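Side-chain contacts in periphilin-1 (Homo sapiens, PDB 6SWG), which probably serves as a subunit of the HUSH gene-silencing complex, its C-terminal helical hairpin pairing with a second copy and with a chain of another protein: residues Glu44-Val49 with Phe66-Asn71; Met52-Asp57 with Lys62-Ala67. One frame throughout, in Å; residues are numbered along the deposited sequence.

Contact 1: residues Glu44-Val49 with Phe66-Asn71; sequences ETFGMV and FALRQN
Phe46 and Leu68 mark where the backbones of Glu44-Val49 and Phe66-Asn71 come nearest, their CA atoms 7.3 Å apart. Both segments are helical, one on each arm of a helical hairpin, and the gap is bridged by van der Waals contacts of the Phe46 side chain with Leu68 and Asn71, without any polar bond between the segments. The Phe46 ring leans across and is met obliquely at two places. At the CB end of the ring, one methyl branch of Leu68 does the touching, CD1 lying 3.5 Å from Phe46 CD1, as the two side chains run past one another head to tail. Farther out, Phe46 CE1 reaches Asn71 CB at 3.8 Å, and here the side chains are roughly perpendicular, with ring and amide planes 31° apart. Asn71 CG stands beside the backbone N (chi1 -79°), which folds the amide back over its own helix: ND2 gives a hydrogen bond of 3.0 Å to Ala67 O, approaching from above the carbonyl plane, while Asn71 N bonds to the same oxygen. An alanine replacing Phe46 would remove the ring and is likely to open a gap beside Leu68 CD1 and Asn71 CB. Phe46 also packs on Leu72 and Ile75 of helix 61-93 and on Met52 of the second subunit, whose Met52 O takes a further hydrogen bond from Asn71 ND2, tying this buried layer of helices 23-56 and 61-93 to the dimer partner.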
ATOM      1  N   GLU B  44       5.517   2.041  -7.611  1.00 86.72           N
ATOM      2  CA  GLU B  44       5.875   3.066  -6.635  1.00 94.22           C
ATOM      3  C   GLU B  44       5.504   2.633  -5.215  1.00 87.08           C
ATOM      4  O   GLU B  44       6.289   2.820  -4.279  1.00 86.36           O
ATOM      5  CB  GLU B  44       5.247   4.402  -7.025  1.00110.01           C
ATOM      6  CG  GLU B  44       5.983   5.052  -8.214  1.00122.38           C
ATOM      7  CD  GLU B  44       5.228   6.208  -8.880  1.00131.40           C
ATOM      8  OE1 GLU B  44       4.021   6.363  -8.630  1.00134.03           O
ATOM      9  OE2 GLU B  44       5.836   6.965  -9.677  1.00134.32           O
ATOM     10  N   THR B  45       4.372   1.965  -5.030  1.00 82.73           N
ATOM     11  CA  THR B  45       4.044   1.505  -3.689  1.00 82.92           C
ATOM     12  C   THR B  45       5.040   0.440  -3.196  1.00 87.03           C
ATOM     13  O   THR B  45       5.582   0.552  -2.090  1.00 84.09           O
ATOM     14  CB  THR B  45       2.610   1.002  -3.685  1.00 83.78           C
ATOM     15  OG1 THR B  45       1.732   2.128  -3.820  1.00 85.59           O
ATOM     16  CG2 THR B  45       2.299   0.229  -2.387  1.00 83.80           C
ATOM     17  N   PHE B  46       5.295  -0.601  -4.005  1.00 88.04           N
ATOM     18  CA  PHE B  46       6.308  -1.588  -3.638  1.00 87.63           C
ATOM     19  C   PHE B  46       7.627  -0.921  -3.282  1.00 84.73           C
ATOM     20  O   PHE B  46       8.293  -1.309  -2.313  1.00 83.45           O
ATOM     21  CB  PHE B  46       6.553  -2.593  -4.784  1.00 91.06           C
ATOM     22  CG  PHE B  46       5.913  -3.914  -4.546  1.00 96.15           C
ATOM     23  CD1 PHE B  46       6.618  -4.947  -3.923  1.00 96.43           C
ATOM     24  CD2 PHE B  46       4.585  -4.120  -4.895  1.00 97.58           C
ATOM     25  CE1 PHE B  46       6.004  -6.155  -3.663  1.00 95.54           C
ATOM     26  CE2 PHE B  46       3.966  -5.334  -4.629  1.00 98.61           C
ATOM     27  CZ  PHE B  46       4.672  -6.347  -4.005  1.00 96.99           C
ATOM     28  N   GLY B  47       8.049   0.052  -4.090  1.00 84.57           N
ATOM     29  CA  GLY B  47       9.346   0.669  -3.877  1.00 84.97           C
ATOM     30  C   GLY B  47       9.397   1.476  -2.600  1.00 88.15           C
ATOM     31  O   GLY B  47      10.381   1.418  -1.874  1.00 90.75           O
ATOM     32  N   MET B  48       8.330   2.213  -2.302  1.00 92.36           N
ATOM     33  CA  MET B  48       8.244   2.993  -1.067  1.00 99.74           C
ATOM     34  C   MET B  48       8.320   2.082   0.156  1.00 87.51           C
ATOM     35  O   MET B  48       9.106   2.323   1.091  1.00 84.26           O
ATOM     36  CB  MET B  48       6.932   3.781  -1.089  1.00114.59           C
ATOM     37  CG  MET B  48       6.663   4.732   0.049  1.00131.04           C
ATOM     38  SD  MET B  48       5.096   5.658  -0.231  1.00143.55           S
ATOM     39  CE  MET B  48       5.493   6.712  -1.619  1.00146.40           C
ATOM     40  N   VAL B  49       7.536   1.004   0.154  1.00 82.82           N
ATOM     41  CA  VAL B  49       7.543   0.121   1.314  1.00 83.76           C
ATOM     42  C   VAL B  49       8.921  -0.508   1.483  1.00 78.93           C
ATOM     43  O   VAL B  49       9.489  -0.518   2.589  1.00 76.45           O
ATOM     44  CB  VAL B  49       6.445  -0.947   1.206  1.00 81.87           C
ATOM     45  CG1 VAL B  49       6.635  -2.031   2.317  1.00 78.55           C
ATOM     46  CG2 VAL B  49       5.080  -0.258   1.324  1.00 82.37           C
ATOM     47  N   PHE B  66      15.784  -8.503  -4.105  1.00 92.70           N
ATOM     48  CA  PHE B  66      15.558  -9.632  -5.007  1.00 94.99           C
ATOM     49  C   PHE B  66      14.076  -9.955  -5.097  1.00 88.24           C
ATOM     50  O   PHE B  66      13.500 -10.074  -6.180  1.00 88.28           O
ATOM     51  CB  PHE B  66      16.351 -10.834  -4.502  1.00102.97           C
ATOM     52  CG  PHE B  66      16.105 -12.051  -5.284  1.00110.75           C
ATOM     53  CD1 PHE B  66      15.169 -12.977  -4.853  1.00112.47           C
ATOM     54  CD2 PHE B  66      16.773 -12.253  -6.493  1.00113.34           C
ATOM     55  CE1 PHE B  66      14.908 -14.107  -5.611  1.00116.32           C
ATOM     56  CE2 PHE B  66      16.522 -13.375  -7.263  1.00116.24           C
ATOM     57  CZ  PHE B  66      15.580 -14.305  -6.828  1.00117.48           C
ATOM     58  N   ALA B  67      13.434 -10.057  -3.935  1.00 87.26           N
ATOM     59  CA  ALA B  67      12.014 -10.360  -3.897  1.00 87.37           C
ATOM     60  C   ALA B  67      11.225  -9.253  -4.570  1.00 85.24           C
ATOM     61  O   ALA B  67      10.258  -9.522  -5.287  1.00 85.57           O
ATOM     62  CB  ALA B  67      11.586 -10.558  -2.444  1.00 87.87           C
ATOM     63  N   LEU B  68      11.676  -8.010  -4.407  1.00 83.25           N
ATOM     64  CA  LEU B  68      11.054  -6.914  -5.124  1.00 83.47           C
ATOM     65  C   LEU B  68      11.067  -7.180  -6.619  1.00 84.58           C
ATOM     66  O   LEU B  68      10.009  -7.219  -7.276  1.00 83.45           O
ATOM     67  CB  LEU B  68      11.811  -5.633  -4.838  1.00 83.26           C
ATOM     68  CG  LEU B  68      11.210  -4.483  -5.630  1.00 83.61           C
ATOM     69  CD1 LEU B  68       9.751  -4.318  -5.347  1.00 81.87           C
ATOM     70  CD2 LEU B  68      11.910  -3.181  -5.172  1.00 85.74           C
ATOM     71  N   ARG B  69      12.256  -7.430  -7.158  1.00 85.12           N
ATOM     72  CA  ARG B  69      12.352  -7.646  -8.590  1.00 91.26           C
ATOM     73  C   ARG B  69      11.418  -8.762  -9.006  1.00 89.93           C
ATOM     74  O   ARG B  69      10.642  -8.610  -9.973  1.00 90.75           O
ATOM     75  CB  ARG B  69      13.798  -7.923  -8.967  1.00 99.33           C
ATOM     76  CG  ARG B  69      14.744  -6.752  -8.590  1.00104.74           C
ATOM     77  CD  ARG B  69      16.125  -6.867  -9.322  1.00116.90           C
ATOM     78  NE  ARG B  69      16.032  -6.741 -10.788  1.00127.50           N
ATOM     79  CZ  ARG B  69      15.951  -5.580 -11.458  1.00135.39           C
ATOM     80  NH1 ARG B  69      15.967  -4.409 -10.809  1.00136.06           N
ATOM     81  NH2 ARG B  69      15.850  -5.590 -12.792  1.00139.31           N
ATOM     82  N   GLN B  70      11.364  -9.833  -8.211  1.00 94.72           N
ATOM     83  CA  GLN B  70      10.501 -10.942  -8.603  1.00107.88           C
ATOM     84  C   GLN B  70       9.068 -10.448  -8.755  1.00 97.68           C
ATOM     85  O   GLN B  70       8.476 -10.534  -9.837  1.00 94.18           O
ATOM     86  CB  GLN B  70      10.596 -12.065  -7.581  1.00135.52           C
ATOM     87  CG  GLN B  70      12.000 -12.580  -7.434  1.00156.49           C
ATOM     88  CD  GLN B  70      12.551 -13.078  -8.737  1.00172.92           C
ATOM     89  OE1 GLN B  70      13.184 -12.328  -9.476  1.00176.46           O
ATOM     90  NE2 GLN B  70      12.285 -14.335  -9.051  1.00179.42           N
ATOM     91  N   ASN B  71       8.556  -9.779  -7.722  1.00 89.34           N
ATOM     92  CA  ASN B  71       7.182  -9.286  -7.736  1.00 86.96           C
ATOM     93  C   ASN B  71       6.946  -8.338  -8.913  1.00 83.00           C
ATOM     94  O   ASN B  71       5.986  -8.504  -9.675  1.00 82.94           O
ATOM     95  CB  ASN B  71       6.879  -8.616  -6.383  1.00 86.31           C
ATOM     96  CG  ASN B  71       6.562  -9.642  -5.287  1.00 87.87           C
ATOM     97  OD1 ASN B  71       5.521 -10.271  -5.336  1.00 90.49           O
ATOM     98  ND2 ASN B  71       7.455  -9.829  -4.331  1.00 86.26           N
TER

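Contact 2: residues Met52-Asp57 with Lys62-Ala67; sequences MLIEKD and KSIQFA
Ile54 faces Ile64 at the closest backbone approach of Met52-Asp57 and Lys62-Ala67, CA to CA 7.9 Å. The short helix axes there pass 10.5 Å apart and run antiparallel at 170°, the geometry of a helical hairpin near its turn. The compact half of the contact is built round Ile64, a buried residue that spends both of its branches on the opposite helix. Its CD1 lies 4.2 Å from Leu53 CB, while its CG2 takes the end of the Ile54 side chain, again at 4.2 Å from Ile54 CD1. The isoleucine thus fits against two consecutive residues of the other arm.

The other half is mixed in character and less enclosed: Ile54 and Gln65 are both partly exposed, whereas Leu53 and Ile64 are buried. The Ile54 CD1 that meets Ile64 also abuts the amide of Gln65, NE2 being 3.7 Å away. This is a van der Waals touch between a methyl and an amide nitrogen. The Ile54 and Gln65 side chains lie roughly perpendicular, and a bend at chi2 (-62°) in Gln65 carries its amide toward Ile54.

Ile64 and Gln65 also pack on Val50 of helix 23-56. Leu53 and Ala67 both pack on Leu53 of the second subunit, whereas Gln65 OE1 makes a weak hydrogen bond to the backbone of another protein's chain, so this end of the two-helix hairpin has the second subunit on its Leu53 and Ala67 flank and a weak link to the other protein at Gln65.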
ATOM      1  N   MET B  52      11.484   1.806   3.026  1.00 82.77           N
ATOM      2  CA  MET B  52      11.396   1.960   4.481  1.00 84.48           C
ATOM      3  C   MET B  52      11.844   0.695   5.212  1.00 78.33           C
ATOM      4  O   MET B  52      12.523   0.763   6.243  1.00 74.74           O
ATOM      5  CB  MET B  52       9.972   2.292   4.859  1.00 84.04           C
ATOM      6  CG  MET B  52       9.565   3.550   4.182  1.00 88.30           C
ATOM      7  SD  MET B  52       7.958   4.204   4.678  1.00 96.94           S
ATOM      8  CE  MET B  52       8.366   4.501   6.423  1.00 87.35           C
ATOM      9  N   LEU B  53      11.493  -0.472   4.667  1.00 79.21           N
ATOM     10  CA  LEU B  53      11.935  -1.706   5.293  1.00 79.88           C
ATOM     11  C   LEU B  53      13.452  -1.720   5.396  1.00 81.89           C
ATOM     12  O   LEU B  53      14.006  -1.934   6.481  1.00 81.26           O
ATOM     13  CB  LEU B  53      11.438  -2.930   4.515  1.00 74.72           C
ATOM     14  CG  LEU B  53       9.919  -3.117   4.604  1.00 77.08           C
ATOM     15  CD1 LEU B  53       9.521  -4.211   3.593  1.00 73.77           C
ATOM     16  CD2 LEU B  53       9.456  -3.352   6.064  1.00 75.70           C
ATOM     17  N   ILE B  54      14.127  -1.367   4.303  1.00 77.34           N
ATOM     18  CA  ILE B  54      15.576  -1.459   4.278  1.00 74.53           C
ATOM     19  C   ILE B  54      16.205  -0.398   5.149  1.00 79.39           C
ATOM     20  O   ILE B  54      17.257  -0.638   5.753  1.00 81.78           O
ATOM     21  CB  ILE B  54      16.089  -1.345   2.834  1.00 75.07           C
ATOM     22  CG1 ILE B  54      15.651  -2.586   2.037  1.00 72.70           C
ATOM     23  CG2 ILE B  54      17.610  -1.134   2.840  1.00 70.90           C
ATOM     24  CD1 ILE B  54      15.858  -2.387   0.529  1.00 73.25           C
ATOM     25  N   GLU B  55      15.645   0.815   5.180  1.00 88.66           N
ATOM     26  CA  GLU B  55      16.205   1.804   6.091  1.00 99.45           C
ATOM     27  C   GLU B  55      16.205   1.244   7.511  1.00 94.92           C
ATOM     28  O   GLU B  55      17.179   1.410   8.258  1.00 92.78           O
ATOM     29  CB  GLU B  55      15.431   3.122   6.043  1.00118.65           C
ATOM     30  CG  GLU B  55      16.121   4.235   6.891  1.00135.17           C
ATOM     31  CD  GLU B  55      15.861   4.124   8.417  1.00142.87           C
ATOM     32  OE1 GLU B  55      14.741   3.706   8.790  1.00144.84           O
ATOM     33  OE2 GLU B  55      16.756   4.471   9.238  1.00145.00           O
ATOM     34  N   LYS B  56      15.133   0.537   7.900  1.00 92.99           N
ATOM     35  CA  LYS B  56      15.106   0.073   9.289  1.00 93.03           C
ATOM     36  C   LYS B  56      15.997  -1.156   9.510  1.00 92.77           C
ATOM     37  O   LYS B  56      16.632  -1.259  10.549  1.00 91.94           O
ATOM     38  CB  LYS B  56      13.661  -0.167   9.740  1.00 92.11           C
ATOM     39  CG  LYS B  56      13.351   0.392  11.094  1.00 96.51           C
ATOM     40  CD  LYS B  56      13.186   1.936  11.156  1.00 97.53           C
ATOM     41  CE  LYS B  56      13.333   2.418  12.583  1.00 99.66           C
ATOM     42  NZ  LYS B  56      12.542   3.682  12.934  1.00104.68           N
ATOM     43  N   ASP B  57      16.124  -2.081   8.572  1.00 98.92           N
ATOM     44  CA  ASP B  57      17.010  -3.231   8.769  1.00103.45           C
ATOM     45  C   ASP B  57      17.847  -3.430   7.506  1.00 99.74           C
ATOM     46  O   ASP B  57      17.550  -4.275   6.675  1.00101.06           O
ATOM     47  CB  ASP B  57      16.250  -4.511   9.099  1.00109.34           C
ATOM     48  CG  ASP B  57      17.170  -5.629   9.580  1.00113.05           C
ATOM     49  OD1 ASP B  57      18.408  -5.484   9.486  1.00115.27           O
ATOM     50  OD2 ASP B  57      16.659  -6.684  10.006  1.00113.17           O
ATOM     51  N   LYS B  62      19.770  -7.007   0.309  1.00110.18           N
ATOM     52  CA  LYS B  62      19.895  -7.788  -0.906  1.00113.53           C
ATOM     53  C   LYS B  62      18.709  -8.727  -1.103  1.00108.29           C
ATOM     54  O   LYS B  62      18.297  -8.969  -2.243  1.00108.43           O
ATOM     55  CB  LYS B  62      21.220  -8.549  -0.939  1.00122.80           C
ATOM     56  CG  LYS B  62      22.465  -7.648  -1.067  1.00132.85           C
ATOM     57  CD  LYS B  62      22.500  -6.801  -2.362  1.00144.60           C
ATOM     58  CE  LYS B  62      23.361  -5.529  -2.193  1.00155.10           C
ATOM     59  NZ  LYS B  62      24.812  -5.872  -1.916  1.00164.05           N
ATOM     60  N   SER B  63      18.200  -9.347  -0.049  1.00102.81           N
ATOM     61  CA  SER B  63      17.158 -10.325  -0.347  1.00101.88           C
ATOM     62  C   SER B  63      15.831  -9.626  -0.625  1.00 95.93           C
ATOM     63  O   SER B  63      15.084 -10.035  -1.522  1.00 97.01           O
ATOM     64  CB  SER B  63      17.025 -11.383   0.748  1.00100.27           C
ATOM     65  OG  SER B  63      17.224 -10.851   2.005  1.00101.00           O
ATOM     66  N   ILE B  64      15.578  -8.515   0.045  1.00 89.10           N
ATOM     67  CA  ILE B  64      14.353  -7.787  -0.214  1.00 86.12           C
ATOM     68  C   ILE B  64      14.359  -7.247  -1.629  1.00 87.84           C
ATOM     69  O   ILE B  64      13.400  -7.456  -2.390  1.00 88.77           O
ATOM     70  CB  ILE B  64      14.217  -6.674   0.819  1.00 87.17           C
ATOM     71  CG1 ILE B  64      13.781  -7.261   2.155  1.00 90.11           C
ATOM     72  CG2 ILE B  64      13.210  -5.654   0.428  1.00 88.80           C
ATOM     73  CD1 ILE B  64      13.737  -6.241   3.315  1.00 88.53           C
ATOM     74  N   GLN B  65      15.493  -6.687  -2.060  1.00 92.09           N
ATOM     75  CA  GLN B  65      15.575  -6.202  -3.432  1.00 99.26           C
ATOM     76  C   GLN B  65      15.235  -7.328  -4.374  1.00 93.31           C
ATOM     77  O   GLN B  65      14.427  -7.175  -5.299  1.00 92.89           O
ATOM     78  CB  GLN B  65      16.961  -5.634  -3.733  1.00117.54           C
ATOM     79  CG  GLN B  65      17.213  -4.205  -3.246  1.00131.14           C
ATOM     80  CD  GLN B  65      16.262  -3.183  -3.903  1.00140.56           C
ATOM     81  OE1 GLN B  65      15.954  -3.270  -5.095  1.00145.34           O
ATOM     82  NE2 GLN B  65      15.834  -2.196  -3.135  1.00141.55           N
ATOM     83  N   PHE B  66      15.784  -8.503  -4.105  1.00 92.70           N
ATOM     84  CA  PHE B  66      15.558  -9.632  -5.007  1.00 94.99           C
ATOM     85  C   PHE B  66      14.076  -9.955  -5.097  1.00 88.24           C
ATOM     86  O   PHE B  66      13.500 -10.074  -6.180  1.00 88.28           O
ATOM     87  CB  PHE B  66      16.351 -10.834  -4.502  1.00102.97           C
ATOM     88  CG  PHE B  66      16.105 -12.051  -5.284  1.00110.75           C
ATOM     89  CD1 PHE B  66      15.169 -12.977  -4.853  1.00112.47           C
ATOM     90  CD2 PHE B  66      16.773 -12.253  -6.493  1.00113.34           C
ATOM     91  CE1 PHE B  66      14.908 -14.107  -5.611  1.00116.32           C
ATOM     92  CE2 PHE B  66      16.522 -13.375  -7.263  1.00116.24           C
ATOM     93  CZ  PHE B  66      15.580 -14.305  -6.828  1.00117.48           C
ATOM     94  N   ALA B  67      13.434 -10.057  -3.935  1.00 87.26           N
ATOM     95  CA  ALA B  67      12.014 -10.360  -3.897  1.00 87.37           C
ATOM     96  C   ALA B  67      11.225  -9.253  -4.570  1.00 85.24           C
ATOM     97  O   ALA B  67      10.258  -9.522  -5.287  1.00 85.57           O
ATOM     98  CB  ALA B  67      11.586 -10.558  -2.444  1.00 87.87           C
TER

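How the contacts relate
Contacts 1 and 2 are successive rungs of one hairpin, their centres 9 Å apart and both formed between helix 23-56 and helix 61-93. Along the chain the order is 44-49, 52-57, then 62-67 and 66-71, so contact 2 lies nearer the turn and contact 1 farther down the arms. The second-arm segments overlap at Phe66 and Ala67, making one continuous run of helix serve both. Contact 1 is buried, whereas contact 2, about 20 Å from the centre of the chain to its own centre, is only partly so. Both touch the second subunit, consistent with the hairpin's closure and its dimerisation being built from the same helices.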